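Local coordinates for cellulose-binding protein (Saccharophagus degradans, PDB 2X32) that binds a long polyisoprenoid diphosphate, octaprenyl diphosphate, in a YceI-like domain and is implicated in plant cell wall breakdown, at residues Leu108-Asn122 / Gln134-Leu148. Residues are numbered along the deposited sequence; the frame is centred on the assembly and turned at random. Where two conformers were deposited one is given.
Sequences LDLHGVPGVIDTQLN and QNQSPLLIKAADYSL. With OTP ((2E,6E,10E,14E,18E,22E,26E)-3,7,11,15,19,23,27,31-octamethyldotriaconta-2,6,10,14,18,22,26,30-octaenyl trihydrogen diphosphate), chain C; IMD (imidazole), chain D.
Tyr146, just past the 3-10 segment 143-145, lies across Leu108, Leu110 and Val113 at the end of the hairpin formed by strands 99-109 and 115-125. Its CB rests against Leu110, near both the carbonyl O and CD2 of that residue. At the base of the ring, Leu110 CD2 sits over one face in a CH-pi contact, 4.2 Å from the centroid, while Tyr146 CD1 meets Leu110 CB at 3.7 Å. Tyr146 CD1 also comes within 3.1 Å of Val113 O, an oblique approach that CE1 shares. On the other side of the ring, CD2 turns to Leu110 CD2 and CE2 to Leu108 CD2. Tyr146 CZ packs on Leu108 CD2 at 3.6 Å, and OH ends among Leu108 CB and CD2 and Ile117 CG1. With CG of Tyr146 anti to the carbonyl carbon (chi1 -55°), the ring runs in under the type I' turn Leu110-Val113. Cut back to an alanine, this position is likely to leave Leu108 and Leu110 without their shared apolar partner and open a gap under the turn.

The principle illustrated is how an antiparallel hairpin can open into a lipid pocket, here in a curled antiparallel sheet, the lipocalin-like fold of the YceI family. Asn122 and Gln134 form a hydrogen-bonded antiparallel pair, N to O in both directions; Leu121 and Asn135 follow as a non-hydrogen-bonded pair. Gln136 N then donates to Gln120 O (3.0 Å), the last bond before the strands part. Asn122 ND2 also donates to Gln136 OE1, tilted from the carbonyl plane, and has a second partner in Asp99. Beyond, the axes of 115-122 and 139-142 come no closer than 9.3 Å; a water linked to Thr119 OG1, Gln120 O and Ser137 N occupies the fork.

Side chains then span the opening: Leu139 CD1 touches Ile117 CG2 at 3.8 Å, and the CD1 methyls of Ile117 and Ile141 meet beside isoprenoid atom C18. At the far end, Leu148 CD2 lies over one face of the His111 ring, 3.6 Å from its centroid, while Leu148 CD1 reaches both Leu110 CD2 and the lipid methyl C28.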
loop_
_atom_site.group_PDB
_atom_site.type_symbol
_atom_site.label_atom_id
_atom_site.label_comp_id
_atom_site.label_asym_id
_atom_site.label_seq_id
_atom_site.Cartn_x
_atom_site.Cartn_y
_atom_site.Cartn_z
ATOM N N LEU A 108 7.708 5.771 0.813
ATOM C CA LEU A 108 7.471 4.436 0.238
ATOM C C LEU A 108 8.784 3.924 -0.322
ATOM O O LEU A 108 9.333 4.501 -1.277
ATOM C CB LEU A 108 6.395 4.445 -0.844
ATOM C CG LEU A 108 6.269 3.149 -1.648
ATOM C CD1 LEU A 108 5.819 1.948 -0.771
ATOM C CD2 LEU A 108 5.218 3.399 -2.797
ATOM N N ASP A 109 9.276 2.819 0.229
ATOM C CA ASP A 109 10.454 2.107 -0.243
ATOM C C ASP A 109 9.967 0.924 -1.064
ATOM O O ASP A 109 9.510 -0.093 -0.490
ATOM C CB ASP A 109 11.313 1.659 0.950
ATOM C CG ASP A 109 12.443 0.747 0.561
ATOM O OD1 ASP A 109 12.888 0.836 -0.583
ATOM O OD2 ASP A 109 12.835 -0.116 1.398
ATOM N N LEU A 110 9.958 1.102 -2.395
ATOM C CA LEU A 110 9.472 0.123 -3.340
ATOM C C LEU A 110 10.458 -0.029 -4.463
ATOM O O LEU A 110 10.868 0.980 -5.069
ATOM C CB LEU A 110 8.149 0.588 -3.928
ATOM C CG LEU A 110 7.533 -0.183 -5.087
ATOM C CD1 LEU A 110 7.264 -1.676 -4.635
ATOM C CD2 LEU A 110 6.234 0.482 -5.565
ATOM N N HIS A 111 10.790 -1.281 -4.759
ATOM C CA HIS A 111 11.635 -1.612 -5.878
ATOM C C HIS A 111 12.946 -0.825 -5.892
ATOM O O HIS A 111 13.447 -0.412 -6.959
ATOM C CB HIS A 111 10.844 -1.470 -7.170
ATOM C CG HIS A 111 11.494 -2.053 -8.381
ATOM N ND1 HIS A 111 11.825 -3.387 -8.543
ATOM C CD2 HIS A 111 11.895 -1.429 -9.510
ATOM C CE1 HIS A 111 12.407 -3.540 -9.740
ATOM N NE2 HIS A 111 12.451 -2.366 -10.327
ATOM N N GLY A 112 13.498 -0.646 -4.691
ATOM C CA GLY A 112 14.768 0.043 -4.486
ATOM C C GLY A 112 14.817 1.513 -4.731
ATOM O O GLY A 112 15.951 2.058 -4.851
ATOM N N VAL A 113 13.666 2.181 -4.816
ATOM C CA VAL A 113 13.630 3.621 -5.071
ATOM C C VAL A 113 12.738 4.339 -4.048
ATOM O O VAL A 113 11.557 4.626 -4.367
ATOM C CB VAL A 113 13.094 3.944 -6.469
ATOM C CG1 VAL A 113 13.308 5.424 -6.796
ATOM C CG2 VAL A 113 13.796 3.133 -7.542
ATOM N N PRO A 114 13.275 4.705 -2.886
ATOM C CA PRO A 114 12.452 5.434 -1.902
ATOM C C PRO A 114 11.900 6.743 -2.458
ATOM O O PRO A 114 12.619 7.488 -3.116
ATOM C CB PRO A 114 13.449 5.706 -0.757
ATOM C CG PRO A 114 14.356 4.490 -0.823
ATOM C CD PRO A 114 14.596 4.365 -2.320
ATOM N N GLY A 115 10.645 7.016 -2.169
ATOM C CA GLY A 115 9.986 8.217 -2.611
ATOM C C GLY A 115 9.009 8.691 -1.596
ATOM O O GLY A 115 8.617 7.950 -0.722
ATOM N N VAL A 116 8.621 9.943 -1.678
ATOM C CA VAL A 116 7.651 10.488 -0.740
ATOM C C VAL A 116 6.295 10.564 -1.407
ATOM O O VAL A 116 6.181 11.016 -2.569
ATOM C CB VAL A 116 8.043 11.860 -0.260
ATOM C CG1 VAL A 116 6.955 12.445 0.623
ATOM C CG2 VAL A 116 9.324 11.800 0.510
ATOM N N ILE A 117 5.279 10.085 -0.691
ATOM C CA ILE A 117 3.860 10.211 -1.126
ATOM C C ILE A 117 3.250 11.259 -0.252
ATOM O O ILE A 117 3.141 11.095 0.958
ATOM C CB ILE A 117 3.114 8.877 -0.993
ATOM C CG1 ILE A 117 3.766 7.832 -1.880
ATOM C CG2 ILE A 117 1.560 9.075 -1.292
ATOM C CD1 ILE A 117 3.135 6.487 -1.700
ATOM N N ASP A 118 2.915 12.399 -0.860
ATOM C CA ASP A 118 2.239 13.483 -0.180
ATOM C C ASP A 118 0.740 13.267 -0.403
ATOM O O ASP A 118 0.240 13.388 -1.526
ATOM C CB ASP A 118 2.686 14.842 -0.770
ATOM C CG ASP A 118 4.119 15.169 -0.421
ATOM O OD1 ASP A 118 4.431 15.208 0.802
ATOM O OD2 ASP A 118 4.939 15.405 -1.364
ATOM N N THR A 119 0.045 12.849 0.637
ATOM C CA THR A 119 -1.380 12.507 0.462
ATOM C C THR A 119 -2.108 12.767 1.760
ATOM O O THR A 119 -1.527 13.117 2.794
ATOM C CB THR A 119 -1.558 11.063 0.007
ATOM O OG1 THR A 119 -2.888 10.856 -0.523
ATOM C CG2 THR A 119 -1.310 10.089 1.170
ATOM N N GLN A 120 -3.413 12.577 1.742
ATOM C CA GLN A 120 -4.233 12.817 2.896
ATOM C C GLN A 120 -4.864 11.482 3.318
ATOM O O GLN A 120 -5.384 10.735 2.461
ATOM C CB GLN A 120 -5.341 13.812 2.520
ATOM C CG GLN A 120 -6.076 14.318 3.641
ATOM C CD GLN A 120 -6.960 15.501 3.145
ATOM O OE1 GLN A 120 -7.920 15.256 2.391
ATOM N NE2 GLN A 120 -6.585 16.760 3.427
ATOM N N LEU A 121 -4.750 11.203 4.605
ATOM C CA LEU A 121 -5.318 9.996 5.209
ATOM C C LEU A 121 -6.507 10.358 6.058
ATOM O O LEU A 121 -6.589 11.452 6.631
ATOM C CB LEU A 121 -4.308 9.248 6.059
ATOM C CG LEU A 121 -3.008 8.890 5.320
ATOM C CD1 LEU A 121 -2.031 8.131 6.299
ATOM C CD2 LEU A 121 -3.226 8.062 4.050
ATOM N N ASN A 122 -7.474 9.429 6.079
ATOM C CA ASN A 122 -8.593 9.481 6.963
ATOM C C ASN A 122 -8.301 8.538 8.125
ATOM O O ASN A 122 -7.966 7.370 7.910
ATOM C CB ASN A 122 -9.885 9.063 6.256
ATOM C CG ASN A 122 -11.086 9.293 7.117
ATOM O OD1 ASN A 122 -11.382 8.483 8.036
ATOM N ND2 ASN A 122 -11.804 10.431 6.882
ATOM N N GLN A 134 -7.301 5.032 6.249
ATOM C CA GLN A 134 -7.476 4.773 4.826
ATOM C C GLN A 134 -7.119 5.993 3.994
ATOM O O GLN A 134 -7.068 7.118 4.494
ATOM C CB GLN A 134 -8.899 4.245 4.600
ATOM C CG GLN A 134 -10.006 5.287 4.927
ATOM C CD GLN A 134 -11.365 4.703 4.866
ATOM O OE1 GLN A 134 -11.739 4.054 3.872
ATOM N NE2 GLN A 134 -12.126 4.889 5.945
ATOM N N ASN A 135 -6.826 5.771 2.731
ATOM C CA ASN A 135 -6.582 6.914 1.842
ATOM C C ASN A 135 -7.866 7.704 1.680
ATOM O O ASN A 135 -8.945 7.149 1.340
ATOM C CB ASN A 135 -6.021 6.491 0.480
ATOM C CG ASN A 135 -6.877 5.437 -0.230
ATOM O OD1 ASN A 135 -7.074 4.329 0.305
ATOM N ND2 ASN A 135 -7.312 5.736 -1.454
ATOM N N GLN A 136 -7.775 9.007 1.910
ATOM C CA GLN A 136 -8.960 9.847 1.838
ATOM C C GLN A 136 -9.414 10.023 0.448
ATOM O O GLN A 136 -10.606 10.200 0.205
ATOM C CB GLN A 136 -8.675 11.200 2.487
ATOM C CG GLN A 136 -9.834 12.225 2.305
ATOM C CD GLN A 136 -11.138 11.854 2.978
ATOM O OE1 GLN A 136 -11.174 11.001 3.866
ATOM N NE2 GLN A 136 -12.234 12.474 2.539
ATOM N N SER A 137 -8.515 9.976 -0.511
ATOM C CA SER A 137 -8.949 10.126 -1.894
ATOM C C SER A 137 -8.258 9.119 -2.753
ATOM O O SER A 137 -7.242 8.524 -2.352
ATOM C CB SER A 137 -8.670 11.522 -2.371
ATOM O OG SER A 137 -7.289 11.778 -2.269
ATOM N N PRO A 138 -8.779 8.938 -3.980
ATOM C CA PRO A 138 -8.043 8.098 -4.875
ATOM C C PRO A 138 -6.530 8.506 -4.957
ATOM O O PRO A 138 -6.194 9.680 -4.980
ATOM C CB PRO A 138 -8.778 8.258 -6.196
ATOM C CG PRO A 138 -10.245 8.541 -5.767
ATOM C CD PRO A 138 -10.037 9.453 -4.573
ATOM N N LEU A 139 -5.668 7.510 -4.902
ATOM C CA LEU A 139 -4.216 7.633 -4.705
ATOM C C LEU A 139 -3.572 6.943 -5.899
ATOM O O LEU A 139 -3.808 5.757 -6.106
ATOM C CB LEU A 139 -3.801 6.933 -3.413
ATOM C CG LEU A 139 -2.286 6.866 -3.087
ATOM C CD1 LEU A 139 -1.608 8.262 -3.150
ATOM C CD2 LEU A 139 -2.087 6.215 -1.685
ATOM N N LEU A 140 -2.808 7.667 -6.716
ATOM C CA LEU A 140 -2.242 7.104 -7.931
ATOM C C LEU A 140 -0.747 6.994 -7.771
ATOM O O LEU A 140 -0.094 7.963 -7.318
ATOM C CB LEU A 140 -2.555 8.030 -9.107
ATOM C CG LEU A 140 -4.031 8.349 -9.366
ATOM C CD1 LEU A 140 -4.136 9.564 -10.303
ATOM C CD2 LEU A 140 -4.785 7.075 -9.888
ATOM N N ILE A 141 -0.190 5.852 -8.141
ATOM C CA ILE A 141 1.251 5.615 -8.164
ATOM C C ILE A 141 1.681 5.538 -9.624
ATOM O O ILE A 141 0.996 4.907 -10.467
ATOM C CB ILE A 141 1.606 4.215 -7.542
ATOM C CG1 ILE A 141 1.362 4.216 -6.039
ATOM C CG2 ILE A 141 3.054 3.804 -7.902
ATOM C CD1 ILE A 141 2.303 5.213 -5.313
ATOM N N LYS A 142 2.803 6.165 -9.940
ATOM C CA LYS A 142 3.367 6.103 -11.281
ATOM C C LYS A 142 4.517 5.106 -11.294
ATOM O O LYS A 142 5.448 5.217 -10.494
ATOM C CB LYS A 142 3.867 7.510 -11.696
ATOM C CG LYS A 142 2.715 8.495 -11.891
ATOM C CD LYS A 142 3.079 9.787 -12.560
ATOM C CE LYS A 142 1.780 10.608 -12.902
ATOM N NZ LYS A 142 0.660 9.695 -13.414
ATOM N N ALA A 143 4.429 4.095 -12.149
ATOM C CA ALA A 143 5.477 3.065 -12.163
ATOM C C ALA A 143 6.886 3.616 -12.353
ATOM O O ALA A 143 7.831 3.091 -11.775
ATOM C CB ALA A 143 5.165 2.042 -13.257
ATOM N N ALA A 144 7.005 4.677 -13.151
ATOM C CA ALA A 144 8.295 5.260 -13.424
ATOM C C ALA A 144 8.953 5.862 -12.189
ATOM O O ALA A 144 10.211 5.871 -12.091
ATOM C CB ALA A 144 8.201 6.244 -14.530
ATOM N N ASP A 145 8.150 6.260 -11.205
ATOM C CA ASP A 145 8.713 6.774 -9.962
ATOM C C ASP A 145 9.505 5.725 -9.170
ATOM O O ASP A 145 10.300 6.064 -8.274
ATOM C CB ASP A 145 7.628 7.388 -9.107
ATOM C CG ASP A 145 7.183 8.738 -9.608
ATOM O OD1 ASP A 145 7.930 9.326 -10.451
ATOM O OD2 ASP A 145 6.041 9.134 -9.255
ATOM N N TYR A 146 9.243 4.434 -9.443
ATOM C CA TYR A 146 9.949 3.346 -8.750
ATOM C C TYR A 146 10.690 2.399 -9.692
ATOM O O TYR A 146 10.933 1.245 -9.345
ATOM C CB TYR A 146 8.940 2.573 -7.828
ATOM C CG TYR A 146 8.232 3.508 -6.873
ATOM C CD1 TYR A 146 8.806 3.814 -5.660
ATOM C CD2 TYR A 146 7.073 4.204 -7.240
ATOM C CE1 TYR A 146 8.254 4.729 -4.790
ATOM C CE2 TYR A 146 6.508 5.104 -6.356
ATOM C CZ TYR A 146 7.102 5.345 -5.135
ATOM O OH TYR A 146 6.623 6.314 -4.233
ATOM N N SER A 147 11.060 2.883 -10.884
ATOM C CA SER A 147 11.789 2.136 -11.896
ATOM C C SER A 147 11.071 0.826 -12.256
ATOM O O SER A 147 11.702 -0.196 -12.407
ATOM C CB SER A 147 13.222 1.891 -11.420
ATOM O OG SER A 147 13.860 3.168 -11.311
ATOM N N LEU A 148 9.738 0.897 -12.319
ATOM C CA LEU A 148 8.899 -0.298 -12.610
ATOM C C LEU A 148 8.401 -0.355 -14.057
ATOM O O LEU A 148 7.706 -1.261 -14.435
ATOM C CB LEU A 148 7.703 -0.391 -11.653
ATOM C CG LEU A 148 8.046 -0.813 -10.249
ATOM C CD1 LEU A 148 6.840 -0.647 -9.295
ATOM C CD2 LEU A 148 8.562 -2.295 -10.212
HETATM O O7 OTP C . -4.487 -9.810 -21.442
HETATM P P2 OTP C . -3.770 -11.068 -21.028
HETATM O O5 OTP C . -3.064 -11.752 -22.185
HETATM O O6 OTP C . -4.580 -11.990 -20.157
HETATM O O4 OTP C . -2.519 -10.511 -20.107
HETATM P P1 OTP C . -2.327 -10.695 -18.513
HETATM O O2 OTP C . -3.236 -9.658 -17.883
HETATM O O3 OTP C . -2.266 -12.133 -18.039
HETATM O O1 OTP C . -0.880 -10.078 -18.132
HETATM C C40 OTP C . -0.726 -8.647 -18.229
HETATM C C39 OTP C . -0.372 -8.050 -16.861
HETATM C C37 OTP C . -0.964 -6.983 -16.360
HETATM C C38 OTP C . -2.112 -6.182 -16.989
HETATM C C36 OTP C . -0.498 -6.436 -15.014
HETATM C C35 OTP C . 0.280 -5.149 -15.093
HETATM C C34 OTP C . 0.619 -4.622 -13.685
HETATM C C32 OTP C . 0.684 -3.333 -13.331
HETATM C C33 OTP C . 0.325 -2.228 -14.265
HETATM C C31 OTP C . 0.968 -3.023 -11.853
HETATM C C30 OTP C . 2.145 -2.138 -11.529
HETATM C C29 OTP C . 2.235 -1.832 -10.038
HETATM C C27 OTP C . 2.632 -0.669 -9.531
HETATM C C28 OTP C . 3.169 0.502 -10.350
HETATM C C26 OTP C . 2.540 -0.391 -8.047
HETATM C C25 OTP C . 1.906 -1.464 -7.188
HETATM C C24 OTP C . 1.450 -0.983 -5.800
HETATM C C22 OTP C . 2.097 -1.169 -4.652
HETATM C C23 OTP C . 3.336 -2.009 -4.465
HETATM C C21 OTP C . 1.518 -0.549 -3.413
HETATM C C20 OTP C . 2.365 0.628 -2.861
HETATM C C19 OTP C . 1.814 1.229 -1.567
HETATM C C17 OTP C . 1.163 2.386 -1.449
HETATM C C18 OTP C . 0.994 3.414 -2.512
HETATM C C16 OTP C . 0.526 2.724 -0.110
HETATM C C15 OTP C . 1.067 3.989 0.491
HETATM C C14 OTP C . 0.696 4.115 1.948
HETATM C C12 OTP C . 0.412 5.280 2.580
HETATM C C13 OTP C . 0.374 6.615 1.839
HETATM C C11 OTP C . 0.099 5.343 4.039
HETATM C C10 OTP C . -0.081 4.070 4.764
HETATM C C9 OTP C . -0.654 4.171 6.179
HETATM C C7 OTP C . 0.021 4.033 7.332
HETATM C C8 OTP C . 1.472 3.618 7.470
HETATM C C6 OTP C . -0.733 4.260 8.621
HETATM C C5 OTP C . -0.552 5.646 9.209
HETATM C C4 OTP C . -1.233 5.809 10.536
HETATM C C2 OTP C . -1.831 6.941 10.921
HETATM C C3 OTP C . -1.938 8.230 10.182
HETATM C C1 OTP C . -2.448 6.972 12.290
HETATM N N1 IMD D . -10.960 2.266 -0.221
HETATM C C2 IMD D . -11.558 2.487 0.986
HETATM N N3 IMD D . -11.061 3.655 1.485
HETATM C C4 IMD D . -10.154 4.191 0.630
HETATM C C5 IMD D . -10.089 3.303 -0.443
HETATM O O HOH W 1 10.468 7.156 -5.900
HETATM O O HOH W 2 -5.449 9.667 -0.126
HETATM O O HOH W 3 -10.706 5.813 8.345
#